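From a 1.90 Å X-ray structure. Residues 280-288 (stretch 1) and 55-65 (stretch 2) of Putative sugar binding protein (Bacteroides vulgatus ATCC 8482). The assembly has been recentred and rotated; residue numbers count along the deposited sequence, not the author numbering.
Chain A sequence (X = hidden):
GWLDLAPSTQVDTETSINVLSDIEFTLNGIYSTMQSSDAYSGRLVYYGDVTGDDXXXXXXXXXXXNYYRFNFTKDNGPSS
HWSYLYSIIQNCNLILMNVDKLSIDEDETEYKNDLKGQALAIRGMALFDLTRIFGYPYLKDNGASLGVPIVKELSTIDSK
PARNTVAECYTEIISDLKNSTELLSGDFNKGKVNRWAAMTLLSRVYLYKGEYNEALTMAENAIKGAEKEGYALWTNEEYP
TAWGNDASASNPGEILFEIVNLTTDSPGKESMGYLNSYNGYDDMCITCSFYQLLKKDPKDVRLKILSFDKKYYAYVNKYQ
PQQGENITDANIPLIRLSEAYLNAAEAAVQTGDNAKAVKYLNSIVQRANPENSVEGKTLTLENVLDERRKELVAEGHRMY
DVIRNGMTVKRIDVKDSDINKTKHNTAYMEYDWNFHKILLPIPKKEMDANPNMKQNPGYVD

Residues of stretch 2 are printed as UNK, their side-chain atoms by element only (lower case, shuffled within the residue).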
# COMPACT_ATOMS: atom_id res chain seq x y z
N GLY A 280 15.63 -12.42 -10.75
CA GLY A 280 14.22 -12.83 -10.87
C GLY A 280 13.75 -12.58 -12.30
O GLY A 280 14.33 -13.15 -13.23
N TYR A 281 12.74 -11.73 -12.48
CA TYR A 281 12.23 -11.41 -13.83
C TYR A 281 12.76 -10.08 -14.42
O TYR A 281 12.38 -9.71 -15.53
CB TYR A 281 10.69 -11.40 -13.86
CG TYR A 281 10.02 -12.75 -14.05
CD1 TYR A 281 10.53 -13.71 -14.93
CD2 TYR A 281 8.84 -13.05 -13.38
CE1 TYR A 281 9.91 -14.97 -15.09
CE2 TYR A 281 8.21 -14.29 -13.55
CZ TYR A 281 8.75 -15.24 -14.40
OH TYR A 281 8.11 -16.45 -14.54
N ASP A 282 13.65 -9.39 -13.72
CA ASP A 282 14.22 -8.12 -14.23
C ASP A 282 13.10 -7.18 -14.70
O ASP A 282 13.13 -6.66 -15.82
CB ASP A 282 15.20 -8.36 -15.37
CG ASP A 282 16.22 -9.45 -15.06
OD1 ASP A 282 15.86 -10.63 -15.19
OD2 ASP A 282 17.39 -9.13 -14.73
N ASP A 283 12.09 -7.02 -13.87
CA ASP A 283 10.80 -6.57 -14.39
C ASP A 283 10.60 -5.08 -14.18
O ASP A 283 10.18 -4.37 -15.09
CB ASP A 283 9.67 -7.36 -13.74
CG ASP A 283 8.42 -7.36 -14.57
OD1 ASP A 283 7.61 -6.43 -14.39
OD2 ASP A 283 8.29 -8.27 -15.44
N MSE A 284 10.91 -4.60 -12.98
CA MSE A 284 10.72 -3.19 -12.67
C MSE A 284 11.94 -2.63 -11.94
O MSE A 284 12.51 -3.31 -11.07
CB MSE A 284 9.43 -3.00 -11.88
CG MSE A 284 9.37 -3.77 -10.58
SE MSE A 284 7.69 -3.70 -9.58
CE MSE A 284 7.85 -1.99 -8.73
N CYS A 285 12.38 -1.43 -12.34
CA CYS A 285 13.59 -0.81 -11.78
C CYS A 285 13.32 0.67 -11.44
O CYS A 285 12.25 1.21 -11.76
CB CYS A 285 14.73 -0.89 -12.78
SG CYS A 285 14.37 -0.02 -14.32
N ILE A 286 14.29 1.32 -10.81
CA ILE A 286 14.15 2.76 -10.55
C ILE A 286 14.38 3.54 -11.85
O ILE A 286 15.09 3.07 -12.73
CB ILE A 286 15.09 3.28 -9.46
CG1 ILE A 286 16.54 3.23 -9.90
CG2 ILE A 286 14.85 2.57 -8.12
CD1 ILE A 286 17.52 3.71 -8.83
N THR A 287 13.75 4.70 -11.97
CA THR A 287 14.04 5.61 -13.08
C THR A 287 15.37 6.34 -12.83
O THR A 287 15.85 6.42 -11.69
CB THR A 287 12.92 6.63 -13.26
OG1 THR A 287 12.72 7.28 -12.00
CG2 THR A 287 11.58 5.93 -13.73
N CYS A 288 15.99 6.85 -13.89
CA CYS A 288 17.21 7.65 -13.71
C CYS A 288 17.00 8.88 -12.83
O CYS A 288 17.85 9.22 -12.01
CB CYS A 288 17.75 8.09 -15.06
SG CYS A 288 18.38 6.69 -16.04
N UNK A 55 9.82 4.76 -10.57
CA UNK A 55 10.06 3.40 -11.06
C UNK A 55 9.40 3.22 -12.42
O UNK A 55 8.47 3.94 -12.77
c UNK A 55 11.03 -0.24 -8.77
c UNK A 55 9.56 2.33 -10.06
c UNK A 55 10.23 2.47 -8.69
se UNK A 55 9.99 0.89 -7.64
N UNK A 56 9.90 2.24 -13.17
CA UNK A 56 9.39 1.98 -14.51
C UNK A 56 9.50 0.50 -14.78
O UNK A 56 10.26 -0.18 -14.12
o UNK A 56 12.92 4.24 -16.46
c UNK A 56 10.22 2.73 -15.54
c UNK A 56 12.44 3.13 -16.59
n UNK A 56 12.47 2.46 -17.73
c UNK A 56 11.73 2.47 -15.47
N UNK A 57 8.76 0.02 -15.78
CA UNK A 57 9.03 -1.29 -16.37
C UNK A 57 10.41 -1.26 -17.02
O UNK A 57 10.81 -0.26 -17.63
c UNK A 57 8.00 -1.64 -17.41
N UNK A 58 11.13 -2.36 -16.88
CA UNK A 58 12.45 -2.49 -17.50
C UNK A 58 12.32 -2.56 -19.01
O UNK A 58 13.21 -2.13 -19.74
c UNK A 58 13.75 -3.37 -15.56
c UNK A 58 13.18 -3.72 -16.94
c UNK A 58 14.27 -4.21 -17.93
N UNK A 59 11.18 -3.07 -19.48
CA UNK A 59 10.87 -3.10 -20.90
C UNK A 59 9.36 -3.19 -21.08
O UNK A 59 8.62 -3.47 -20.14
c UNK A 59 11.55 -4.29 -21.57
o UNK A 59 10.70 -5.42 -21.50
N UNK A 60 8.89 -2.98 -22.30
CA UNK A 60 7.46 -3.00 -22.60
C UNK A 60 6.81 -4.37 -22.42
O UNK A 60 5.60 -4.44 -22.18
c UNK A 60 7.23 -2.54 -24.02
o UNK A 60 7.64 -1.19 -24.16
N UNK A 61 7.60 -5.42 -22.52
CA UNK A 61 7.11 -6.80 -22.45
C UNK A 61 7.19 -7.41 -21.04
O UNK A 61 6.84 -8.57 -20.84
o UNK A 61 9.30 -7.66 -23.11
c UNK A 61 7.90 -7.68 -23.45
c UNK A 61 7.73 -7.14 -24.88
N UNK A 62 7.61 -6.62 -20.06
CA UNK A 62 7.65 -7.06 -18.66
C UNK A 62 6.26 -7.16 -18.02
O UNK A 62 5.30 -6.57 -18.49
c UNK A 62 8.54 -6.09 -17.87
c UNK A 62 10.65 -7.43 -18.32
c UNK A 62 12.12 -7.35 -18.67
n UNK A 62 12.76 -8.63 -18.33
c UNK A 62 9.99 -6.05 -18.35
N UNK A 63 6.13 -7.88 -16.92
CA UNK A 63 4.81 -7.94 -16.27
C UNK A 63 4.23 -6.55 -15.98
O UNK A 63 3.03 -6.39 -16.00
n UNK A 63 5.88 -14.55 -16.14
c UNK A 63 4.55 -10.20 -15.15
n UNK A 63 5.48 -12.43 -15.38
c UNK A 63 6.24 -13.29 -16.06
n UNK A 63 7.39 -12.90 -16.62
c UNK A 63 5.77 -11.01 -15.25
c UNK A 63 4.83 -8.73 -14.97
N UNK A 64 5.09 -5.58 -15.65
CA UNK A 64 4.68 -4.19 -15.31
C UNK A 64 4.51 -3.27 -16.51
O UNK A 64 4.06 -2.11 -16.38
c UNK A 64 5.65 -3.56 -14.35
o UNK A 64 6.99 -3.67 -14.85
c UNK A 64 5.54 -4.24 -13.00
N UNK A 65 4.84 -3.80 -17.69
CA UNK A 65 4.92 -2.99 -18.90
C UNK A 65 3.63 -2.25 -19.21
O UNK A 65 3.65 -1.03 -19.34
O HOH W 1 14.64 6.42 -16.45
O HOH W 2 11.42 -11.08 -17.66
O HOH W 3 8.91 -10.51 -16.79

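Position 55 carries two carbons, a selenium and a terminal carbon in an unbranched chain. Selenium in such a chain means selenomethionine. The terminal carbon lies 3.6 Å from CE of Met-284, itself a selenomethionine. This is Met-55. Its CA also lies 3.2 Å from O of Cys-285, a CA-H...O contact.

Position 56 has three carbons in a row, the third bearing two polar atoms, one oxygen and one nitrogen. That is a side-chain amide after two methylenes. The oxygen is 3.5 Å from CG2 of Thr-287. This is Gln-56. A water donates to its OE1 (2.8 Å) and accepts from N of Cys-288 (2.9 Å). Its NE2 donates to the backbone O of position 57 at 3.2 Å.

Position 57 has one side-chain carbon and nothing beyond it. That is alanine, Ala-57. Its CB lies on the same face of the sheet as the side chain of Met-284, and its CA is 3.5 Å from O of Asp-283.

Position 58 has a CB carrying two carbons, a short apolar fork. The CB lies 3.1 Å from O of Asp-282, and one branch carbon lies 3.6 Å from SG of Cys-285. This is Val-58.

Position 59 has one carbon and one oxygen. It does not touch stretch 1. It is Ser-59, the first residue of a type I turn.

Position 60 again shows one carbon and one oxygen, out of reach of stretch 1. It is Ser-60.

Position 61 has a CB carrying one oxygen and one carbon, the threonine pattern. Thr-61 is exposed and makes no contact with stretch 1. Its N donates to OG of Ser-59 at 3.3 Å.

Position 62 has four carbons in a row ending in nitrogen. The nitrogen donates to O of Tyr-281 at 3.0 Å. This is Lys-62. A water also links its NZ to that carbonyl.

Position 63 has three carbons, a nitrogen, then a carbon bearing two more nitrogens. This planar group lies flat on the ring of Tyr-281, with centres 3.7 Å apart and planes at 11°. It is a guanidinium, so the residue is Arg-63. The stack is also a cation-pi contact.

Position 64 has a CB carrying one oxygen and one carbon. The oxygen donates to OD1 of Asp-283 at 2.9 Å. This is Thr-64.

Position 65 has no side-chain atoms. It is Gly-65. A CB here would clash with O of Ser-60.

The contact has two parts. Two short antiparallel strands pair through N of Gln-56 to O of Cys-285 (2.9 Å) and N of Cys-285 to O of Gln-56 (3.0 Å). N of Val-58 to O of Asp-283 (2.9 Å) extends the pairing. Beyond the strands, the Asp-283 carboxylate takes N of Arg-63 on OD2 (2.6 Å) and N of Thr-64 on OD1 (2.9 Å). It thus holds the loop by its backbone, while Lys-62 and Arg-63 reach Tyr-281.

Stretch 2 (55-65) MQAVSSTKRTG
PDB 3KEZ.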